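Aminotransferase AspB (Helicobacter pylori 26695, PDB 3EZS) probably acts as a pyridoxal phosphate-dependent transaminase of the class I and II aminotransferase family. Local coordinates at residues R69-R74 / V225-S230; S91-F96 / E251-F256. All coordinates share one frame; numbering follows the deposited sequence.

Contact 1 of 2, residues R69-R74 / V225-S230; sequences RGFFKR and VIHSLS. With PO4 (phosphate ion), chain C.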
ATOM      1  N   ARG A  69     -15.637   1.759  13.604  1.00 40.80           N
ATOM      2  CA  ARG A  69     -16.844   2.554  13.778  1.00 40.26           C
ATOM      3  C   ARG A  69     -17.187   2.675  15.272  1.00 39.33           C
ATOM      4  O   ARG A  69     -17.564   3.749  15.739  1.00 39.49           O
ATOM      5  CB  ARG A  69     -18.025   1.971  12.999  1.00 40.48           C
ATOM      6  CG  ARG A  69     -17.826   2.004  11.493  1.00 39.81           C
ATOM      7  CD  ARG A  69     -19.140   1.858  10.719  1.00 43.27           C
ATOM      8  NE  ARG A  69     -19.815   0.593  10.983  1.00 39.23           N
ATOM      9  CZ  ARG A  69     -19.515  -0.570  10.409  1.00 50.38           C
ATOM     10  NH1 ARG A  69     -18.540  -0.665   9.515  1.00 51.38           N
ATOM     11  NH2 ARG A  69     -20.197  -1.654  10.739  1.00 50.84           N
ATOM     12  N   GLY A  70     -17.060   1.580  16.013  1.00 37.73           N
ATOM     13  CA  GLY A  70     -17.336   1.590  17.457  1.00 38.87           C
ATOM     14  C   GLY A  70     -16.457   2.606  18.173  1.00 39.46           C
ATOM     15  O   GLY A  70     -16.930   3.360  19.027  1.00 38.75           O
ATOM     16  N   PHE A  71     -15.179   2.622  17.801  1.00 39.26           N
ATOM     17  CA  PHE A  71     -14.230   3.620  18.301  1.00 40.14           C
ATOM     18  C   PHE A  71     -14.730   5.050  18.060  1.00 39.93           C
ATOM     19  O   PHE A  71     -14.734   5.881  18.980  1.00 41.32           O
ATOM     20  CB  PHE A  71     -12.834   3.451  17.668  1.00 38.68           C
ATOM     21  CG  PHE A  71     -11.950   4.648  17.877  1.00 41.15           C
ATOM     22  CD1 PHE A  71     -11.421   4.917  19.129  1.00 40.07           C
ATOM     23  CD2 PHE A  71     -11.704   5.533  16.847  1.00 40.98           C
ATOM     24  CE1 PHE A  71     -10.672   6.023  19.339  1.00 40.74           C
ATOM     25  CE2 PHE A  71     -10.955   6.643  17.054  1.00 39.13           C
ATOM     26  CZ  PHE A  71     -10.409   6.878  18.304  1.00 38.12           C
ATOM     27  N   PHE A  72     -15.163   5.334  16.834  1.00 41.21           N
ATOM     28  CA  PHE A  72     -15.624   6.680  16.475  1.00 41.59           C
ATOM     29  C   PHE A  72     -16.854   7.089  17.301  1.00 42.36           C
ATOM     30  O   PHE A  72     -16.967   8.247  17.725  1.00 40.04           O
ATOM     31  CB  PHE A  72     -15.886   6.807  14.976  1.00 43.11           C
ATOM     32  CG  PHE A  72     -15.719   8.198  14.459  1.00 41.63           C
ATOM     33  CD1 PHE A  72     -14.478   8.637  14.038  1.00 42.83           C
ATOM     34  CD2 PHE A  72     -16.775   9.078  14.435  1.00 39.77           C
ATOM     35  CE1 PHE A  72     -14.306   9.913  13.581  1.00 40.05           C
ATOM     36  CE2 PHE A  72     -16.601  10.356  13.981  1.00 34.61           C
ATOM     37  CZ  PHE A  72     -15.371  10.777  13.557  1.00 39.31           C
ATOM     38  N   LYS A  73     -17.744   6.130  17.549  1.00 40.89           N
ATOM     39  CA  LYS A  73     -18.919   6.354  18.379  1.00 41.68           C
ATOM     40  C   LYS A  73     -18.548   6.676  19.820  1.00 40.89           C
ATOM     41  O   LYS A  73     -18.979   7.685  20.341  1.00 43.26           O
ATOM     42  CB  LYS A  73     -19.857   5.135  18.336  1.00 42.43           C
ATOM     43  CG  LYS A  73     -21.172   5.318  19.104  1.00 43.85           C
ATOM     44  CD  LYS A  73     -22.087   4.086  18.993  1.00 44.92           C
ATOM     45  N   ARG A  74     -17.752   5.831  20.461  1.00 39.77           N
ATOM     46  CA  ARG A  74     -17.332   6.085  21.829  1.00 40.13           C
ATOM     47  C   ARG A  74     -16.571   7.388  21.972  1.00 39.96           C
ATOM     48  O   ARG A  74     -16.783   8.136  22.925  1.00 37.81           O
ATOM     49  CB  ARG A  74     -16.413   4.982  22.332  1.00 40.85           C
ATOM     50  CG  ARG A  74     -17.045   3.591  22.478  1.00 40.53           C
ATOM     51  CD  ARG A  74     -16.104   2.704  23.307  1.00 43.30           C
ATOM     52  NE  ARG A  74     -14.750   2.671  22.756  1.00 46.33           N
ATOM     53  CZ  ARG A  74     -14.331   1.848  21.792  1.00 47.69           C
ATOM     54  NH1 ARG A  74     -15.147   0.974  21.205  1.00 47.80           N
ATOM     55  NH2 ARG A  74     -13.073   1.907  21.396  1.00 42.15           N
ATOM     56  N   VAL A 225     -12.319  12.824   7.351  1.00 39.86           N
ATOM     57  CA  VAL A 225     -11.346  12.851   8.434  1.00 36.86           C
ATOM     58  C   VAL A 225     -10.529  11.577   8.285  1.00 38.54           C
ATOM     59  O   VAL A 225     -11.055  10.544   7.893  1.00 42.72           O
ATOM     60  CB  VAL A 225     -12.012  12.931   9.847  1.00 37.42           C
ATOM     61  CG1 VAL A 225     -12.792  14.262  10.048  1.00 33.02           C
ATOM     62  CG2 VAL A 225     -12.923  11.734  10.100  1.00 35.83           C
ATOM     63  N   ILE A 226      -9.247  11.659   8.590  1.00 39.96           N
ATOM     64  CA  ILE A 226      -8.314  10.547   8.448  1.00 39.15           C
ATOM     65  C   ILE A 226      -7.727  10.208   9.824  1.00 38.19           C
ATOM     66  O   ILE A 226      -7.225  11.079  10.513  1.00 39.47           O
ATOM     67  CB  ILE A 226      -7.207  10.911   7.418  1.00 38.83           C
ATOM     68  CG1 ILE A 226      -7.829  11.028   6.026  1.00 32.96           C
ATOM     69  CG2 ILE A 226      -6.061   9.861   7.425  1.00 38.37           C
ATOM     70  CD1 ILE A 226      -6.853  11.401   4.901  1.00 39.54           C
ATOM     71  N   HIS A 227      -7.813   8.942  10.217  1.00 39.61           N
ATOM     72  CA  HIS A 227      -7.332   8.489  11.526  1.00 40.43           C
ATOM     73  C   HIS A 227      -6.304   7.386  11.380  1.00 39.73           C
ATOM     74  O   HIS A 227      -6.214   6.750  10.328  1.00 40.15           O
ATOM     75  CB  HIS A 227      -8.511   8.039  12.401  1.00 39.71           C
ATOM     76  CG  HIS A 227      -9.366   9.173  12.891  1.00 42.23           C
ATOM     77  ND1 HIS A 227      -9.336   9.617  14.198  1.00 40.17           N
ATOM     78  CD2 HIS A 227     -10.257   9.969  12.244  1.00 48.38           C
ATOM     79  CE1 HIS A 227     -10.187  10.620  14.342  1.00 43.60           C
ATOM     80  NE2 HIS A 227     -10.760  10.858  13.173  1.00 35.79           N
ATOM     81  N   SER A 228      -5.513   7.198  12.436  1.00 39.49           N
ATOM     82  CA  SER A 228      -4.477   6.172  12.497  1.00 40.73           C
ATOM     83  C   SER A 228      -4.382   5.616  13.905  1.00 41.34           C
ATOM     84  O   SER A 228      -4.622   6.326  14.852  1.00 42.22           O
ATOM     85  CB  SER A 228      -3.122   6.763  12.148  1.00 41.25           C
ATOM     86  OG  SER A 228      -2.087   5.808  12.343  1.00 43.66           O
ATOM     87  N   LEU A 229      -3.969   4.360  14.019  1.00 41.97           N
ATOM     88  CA  LEU A 229      -3.795   3.686  15.307  1.00 44.03           C
ATOM     89  C   LEU A 229      -2.357   3.795  15.866  1.00 42.43           C
ATOM     90  O   LEU A 229      -2.101   3.488  17.029  1.00 41.98           O
ATOM     91  CB  LEU A 229      -4.077   2.208  15.072  1.00 44.67           C
ATOM     92  CG  LEU A 229      -4.404   1.303  16.246  1.00 49.42           C
ATOM     93  CD1 LEU A 229      -5.623   1.839  17.003  1.00 53.53           C
ATOM     94  CD2 LEU A 229      -4.653  -0.109  15.712  1.00 46.24           C
ATOM     95  N   SER A 230      -1.431   4.209  15.019  1.00 40.84           N
ATOM     96  CA  SER A 230      -0.007   4.193  15.332  1.00 42.20           C
ATOM     97  C   SER A 230       0.404   4.834  16.634  1.00 43.88           C
ATOM     98  O   SER A 230       1.169   4.237  17.386  1.00 46.02           O
ATOM     99  CB  SER A 230       0.782   4.827  14.185  1.00 40.41           C
ATOM    100  OG  SER A 230       0.494   4.145  12.979  1.00 42.94           O
TER
HETATM  101  P   PO4 C 376       0.649   6.420  10.040  1.00 38.17           P
HETATM  102  O1  PO4 C 376      -0.811   6.185  10.310  1.00 41.02           O
HETATM  103  O2  PO4 C 376       0.986   6.080   8.628  1.00 37.69           O
HETATM  104  O3  PO4 C 376       1.462   5.539  10.920  1.00 37.68           O
HETATM  105  O4  PO4 C 376       0.936   7.879  10.237  1.00 45.59           O
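F72 and H227 bring helix 69-74 and strand 225-228 together, their CA atoms 9.8 Å apart. The two axes run nearly square to each other, at 107°, and come no closer than 11.8 Å, so the gap is bridged by side chains alone. F72 swings CG anti to its own backbone N (chi1 -153°), which sends the ring off the helix toward the strand. There CE1 of F72 sits 3.7 Å from NE2 of H227. The two rings form an offset edge-to-face pair, with the edge of F72 turned to the face of H227 and the planes 82° apart. The same CE1 of F72 also meets CG2 of V225 at 4.2 Å. F71 adds a looser touch, its ring edge facing ND1 of H227. NE2 of H227 makes a weak hydrogen bond to E194, while the ring of F242 lies nearly parallel to the imidazole ring. Beyond the strand, the backbone N of S230 bonds to OG of S228, closing an ST turn beside a phosphate ion. The helix packs on the mixed seven-stranded sheet of the large domain, whose turn after strand 223-228 holds the phosphate, as in fold-type I pyridoxal phosphate enzymes.

Contact 2 of 2, residues S91-F96 / E251-F256; sequences SREVLF and EKYKAF. With PO4 (phosphate ion), chain C.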
ATOM      1  N   SER A  91      -2.437   5.975   7.903  1.00 43.05           N
ATOM      2  CA  SER A  91      -2.904   7.234   7.316  1.00 43.03           C
ATOM      3  C   SER A  91      -2.020   7.750   6.163  1.00 41.46           C
ATOM      4  O   SER A  91      -2.487   8.492   5.293  1.00 40.42           O
ATOM      5  CB  SER A  91      -3.014   8.310   8.408  1.00 44.42           C
ATOM      6  OG  SER A  91      -1.742   8.611   8.963  1.00 46.99           O
ATOM      7  N   ARG A  92      -0.752   7.364   6.158  1.00 40.93           N
ATOM      8  CA  ARG A  92       0.192   7.905   5.186  1.00 43.11           C
ATOM      9  C   ARG A  92      -0.264   7.720   3.741  1.00 40.82           C
ATOM     10  O   ARG A  92      -0.257   8.650   2.942  1.00 42.38           O
ATOM     11  CB  ARG A  92       1.576   7.271   5.365  1.00 42.77           C
ATOM     12  CG  ARG A  92       2.638   7.977   4.563  1.00 47.67           C
ATOM     13  CD  ARG A  92       3.968   7.269   4.566  1.00 56.98           C
ATOM     14  NE  ARG A  92       4.925   8.066   3.802  1.00 61.51           N
ATOM     15  CZ  ARG A  92       5.650   9.076   4.292  1.00 68.92           C
ATOM     16  NH1 ARG A  92       5.561   9.428   5.577  1.00 70.19           N
ATOM     17  NH2 ARG A  92       6.484   9.745   3.488  1.00 69.64           N
ATOM     18  N   GLU A  93      -0.619   6.498   3.409  1.00 39.85           N
ATOM     19  CA  GLU A  93      -1.060   6.187   2.058  1.00 40.14           C
ATOM     20  C   GLU A  93      -2.344   6.909   1.658  1.00 40.00           C
ATOM     21  O   GLU A  93      -2.462   7.362   0.529  1.00 38.91           O
ATOM     22  CB  GLU A  93      -1.206   4.672   1.917  1.00 39.27           C
ATOM     23  CG  GLU A  93      -2.208   3.981   2.869  1.00 37.70           C
ATOM     24  CD  GLU A  93      -3.546   3.655   2.231  1.00 42.63           C
ATOM     25  OE1 GLU A  93      -3.905   4.239   1.197  1.00 38.28           O
ATOM     26  OE2 GLU A  93      -4.239   2.782   2.772  1.00 39.71           O
ATOM     27  N   VAL A  94      -3.282   7.035   2.601  1.00 41.68           N
ATOM     28  CA  VAL A  94      -4.555   7.692   2.337  1.00 41.50           C
ATOM     29  C   VAL A  94      -4.298   9.162   2.038  1.00 41.88           C
ATOM     30  O   VAL A  94      -4.870   9.694   1.086  1.00 42.72           O
ATOM     31  CB  VAL A  94      -5.565   7.637   3.526  1.00 44.02           C
ATOM     32  CG1 VAL A  94      -6.948   8.091   3.047  1.00 41.90           C
ATOM     33  CG2 VAL A  94      -5.645   6.263   4.159  1.00 42.81           C
ATOM     34  N   LEU A  95      -3.458   9.809   2.854  1.00 40.53           N
ATOM     35  CA  LEU A  95      -3.105  11.236   2.672  1.00 41.50           C
ATOM     36  C   LEU A  95      -2.394  11.464   1.342  1.00 41.90           C
ATOM     37  O   LEU A  95      -2.513  12.527   0.718  1.00 42.57           O
ATOM     38  CB  LEU A  95      -2.208  11.741   3.829  1.00 41.21           C
ATOM     39  CG  LEU A  95      -2.817  11.904   5.234  1.00 41.66           C
ATOM     40  CD1 LEU A  95      -1.733  12.055   6.340  1.00 36.59           C
ATOM     41  CD2 LEU A  95      -3.776  13.095   5.220  1.00 41.71           C
ATOM     42  N   PHE A  96      -1.664  10.452   0.886  1.00 42.63           N
ATOM     43  CA  PHE A  96      -0.955  10.577  -0.362  1.00 40.66           C
ATOM     44  C   PHE A  96      -1.840  10.338  -1.577  1.00 41.47           C
ATOM     45  O   PHE A  96      -1.755  11.080  -2.557  1.00 42.67           O
ATOM     46  CB  PHE A  96       0.233   9.619  -0.428  1.00 40.18           C
ATOM     47  CG  PHE A  96       0.986   9.718  -1.732  1.00 40.60           C
ATOM     48  CD1 PHE A  96       1.800  10.809  -1.983  1.00 42.26           C
ATOM     49  CD2 PHE A  96       0.821   8.777  -2.725  1.00 39.70           C
ATOM     50  CE1 PHE A  96       2.469  10.935  -3.175  1.00 40.68           C
ATOM     51  CE2 PHE A  96       1.488   8.900  -3.920  1.00 39.29           C
ATOM     52  CZ  PHE A  96       2.316   9.983  -4.144  1.00 43.26           C
ATOM     53  N   GLU A 251     -17.670   5.740  -1.463  1.00 43.00           N
ATOM     54  CA  GLU A 251     -18.147   4.579  -2.205  1.00 44.87           C
ATOM     55  C   GLU A 251     -17.347   4.460  -3.531  1.00 44.81           C
ATOM     56  O   GLU A 251     -17.046   3.354  -4.010  1.00 43.50           O
ATOM     57  CB  GLU A 251     -19.668   4.693  -2.430  1.00 46.53           C
ATOM     58  CG  GLU A 251     -20.379   3.392  -2.844  1.00 54.55           C
ATOM     59  CD  GLU A 251     -20.313   2.286  -1.779  1.00 65.86           C
ATOM     60  OE1 GLU A 251     -20.059   2.587  -0.572  1.00 61.23           O
ATOM     61  OE2 GLU A 251     -20.503   1.108  -2.173  1.00 68.06           O
ATOM     62  N   LYS A 252     -16.987   5.606  -4.098  1.00 43.65           N
ATOM     63  CA  LYS A 252     -16.160   5.644  -5.294  1.00 45.25           C
ATOM     64  C   LYS A 252     -14.685   5.323  -4.937  1.00 44.42           C
ATOM     65  O   LYS A 252     -14.003   4.607  -5.688  1.00 40.98           O
ATOM     66  CB  LYS A 252     -16.303   7.010  -5.996  1.00 44.70           C
ATOM     67  CG  LYS A 252     -17.716   7.273  -6.538  1.00 46.49           C
ATOM     68  CD  LYS A 252     -17.823   8.619  -7.257  1.00 48.27           C
ATOM     69  N   TYR A 253     -14.213   5.840  -3.791  1.00 44.40           N
ATOM     70  CA  TYR A 253     -12.842   5.595  -3.328  1.00 42.68           C
ATOM     71  C   TYR A 253     -12.613   4.114  -3.085  1.00 41.99           C
ATOM     72  O   TYR A 253     -11.534   3.610  -3.346  1.00 42.67           O
ATOM     73  CB  TYR A 253     -12.540   6.422  -2.073  1.00 42.89           C
ATOM     74  CG  TYR A 253     -11.099   6.369  -1.562  1.00 39.12           C
ATOM     75  CD1 TYR A 253     -10.006   6.565  -2.419  1.00 39.05           C
ATOM     76  CD2 TYR A 253     -10.838   6.194  -0.208  1.00 41.58           C
ATOM     77  CE1 TYR A 253      -8.687   6.537  -1.934  1.00 40.25           C
ATOM     78  CE2 TYR A 253      -9.531   6.182   0.292  1.00 42.17           C
ATOM     79  CZ  TYR A 253      -8.460   6.351  -0.577  1.00 42.37           C
ATOM     80  OH  TYR A 253      -7.185   6.309  -0.061  1.00 38.98           O
ATOM     81  N   LYS A 254     -13.640   3.436  -2.578  1.00 43.19           N
ATOM     82  CA  LYS A 254     -13.638   1.993  -2.359  1.00 43.11           C
ATOM     83  C   LYS A 254     -13.332   1.232  -3.646  1.00 42.93           C
ATOM     84  O   LYS A 254     -12.531   0.290  -3.629  1.00 42.75           O
ATOM     85  CB  LYS A 254     -15.002   1.568  -1.813  1.00 44.89           C
ATOM     86  CG  LYS A 254     -15.316   0.070  -1.810  1.00 48.42           C
ATOM     87  CD  LYS A 254     -16.670  -0.166  -1.119  1.00 47.80           C
ATOM     88  CE  LYS A 254     -17.147  -1.612  -1.275  1.00 52.59           C
ATOM     89  NZ  LYS A 254     -18.358  -1.852  -0.431  1.00 63.31           N
ATOM     90  N   ALA A 255     -13.982   1.625  -4.746  1.00 41.35           N
ATOM     91  CA  ALA A 255     -13.745   1.013  -6.069  1.00 41.80           C
ATOM     92  C   ALA A 255     -12.318   1.295  -6.557  1.00 42.76           C
ATOM     93  O   ALA A 255     -11.676   0.430  -7.142  1.00 45.36           O
ATOM     94  CB  ALA A 255     -14.778   1.514  -7.104  1.00 38.11           C
ATOM     95  N   PHE A 256     -11.825   2.505  -6.319  1.00 42.44           N
ATOM     96  CA  PHE A 256     -10.459   2.854  -6.700  1.00 43.16           C
ATOM     97  C   PHE A 256      -9.458   1.996  -5.899  1.00 41.61           C
ATOM     98  O   PHE A 256      -8.517   1.460  -6.443  1.00 39.69           O
ATOM     99  CB  PHE A 256     -10.241   4.361  -6.496  1.00 45.43           C
ATOM    100  CG  PHE A 256      -8.808   4.832  -6.686  1.00 47.81           C
ATOM    101  CD1 PHE A 256      -8.178   4.726  -7.916  1.00 51.64           C
ATOM    102  CD2 PHE A 256      -8.118   5.443  -5.644  1.00 46.39           C
ATOM    103  CE1 PHE A 256      -6.865   5.185  -8.098  1.00 53.28           C
ATOM    104  CE2 PHE A 256      -6.812   5.926  -5.826  1.00 49.51           C
ATOM    105  CZ  PHE A 256      -6.189   5.799  -7.045  1.00 47.62           C
TER
HETATM  106  P   PO4 C 376       0.649   6.420  10.040  1.00 38.17           P
HETATM  107  O1  PO4 C 376      -0.811   6.185  10.310  1.00 41.02           O
HETATM  108  O2  PO4 C 376       0.986   6.080   8.628  1.00 37.69           O
HETATM  109  O3  PO4 C 376       1.462   5.539  10.920  1.00 37.68           O
HETATM  110  O4  PO4 C 376       0.936   7.879  10.237  1.00 45.59           O
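The hydroxyl OH of Y253 is gripped by two groups, hydrogen-bonding to OD1 of N97 and to NH1 of R257, and these bonds hold a buried polar atom against helix 92-96. Y253 reaches that spot because its CG stands anti to the backbone N (chi1 -174°), carrying the ring straight off helix 251-256. At the far end of the ring, OH lies 3.6 Å from CG1 of V94, and CE2 of Y253 follows at 4.2 Å from the same methyl, which comes in obliquely. E93 comes in at a slant, its carboxylate 37° from the Y253 ring plane; its chain bends at chi2 (101°), leaving OE1 of E93 4.1 Å from OH of Y253, too far for a bond. The carboxylate is instead fixed by its own partners, OE2 by a salt bridge to R257 and by the backbone N of L89, OE1 by the amide of N97. N97 and R257 therefore serve both E93 and Y253, and the positive charge of R257 probably keeps the acid ionised. At the start of segment 91-96, the backbone N of S91 donates to O1 of the phosphate at 2.9 Å. F98 meets the Y253 ring edge-to-face, I86 of strand 85-88 touches it too, and helix 120-127 packs on L95 and F96. L260 of the second subunit lies against E93 and F96, placing helix 92-102 at the dimer interface.

Contact 1 and contact 2 have centres about 16 Å apart and meet directly through I226, whose side chain leaves strand 225-228 for helix 92-96: CD1 of I226 lies 3.5 Å from CD2 of L95 and 3.8 Å from CG1 of V94. Their segments alternate along the chain. The shared phosphate sits between the turn after strand 225-228 and the start of helix 92-96. OG of S230 bonds to its O3 at 2.7 Å, the backbone N of R92 reaches O2 at 3.3 Å, and R239 adds a further bond. The ion, probably from the crystallisation liquor, most likely occupies the site of the cofactor's phosphate group.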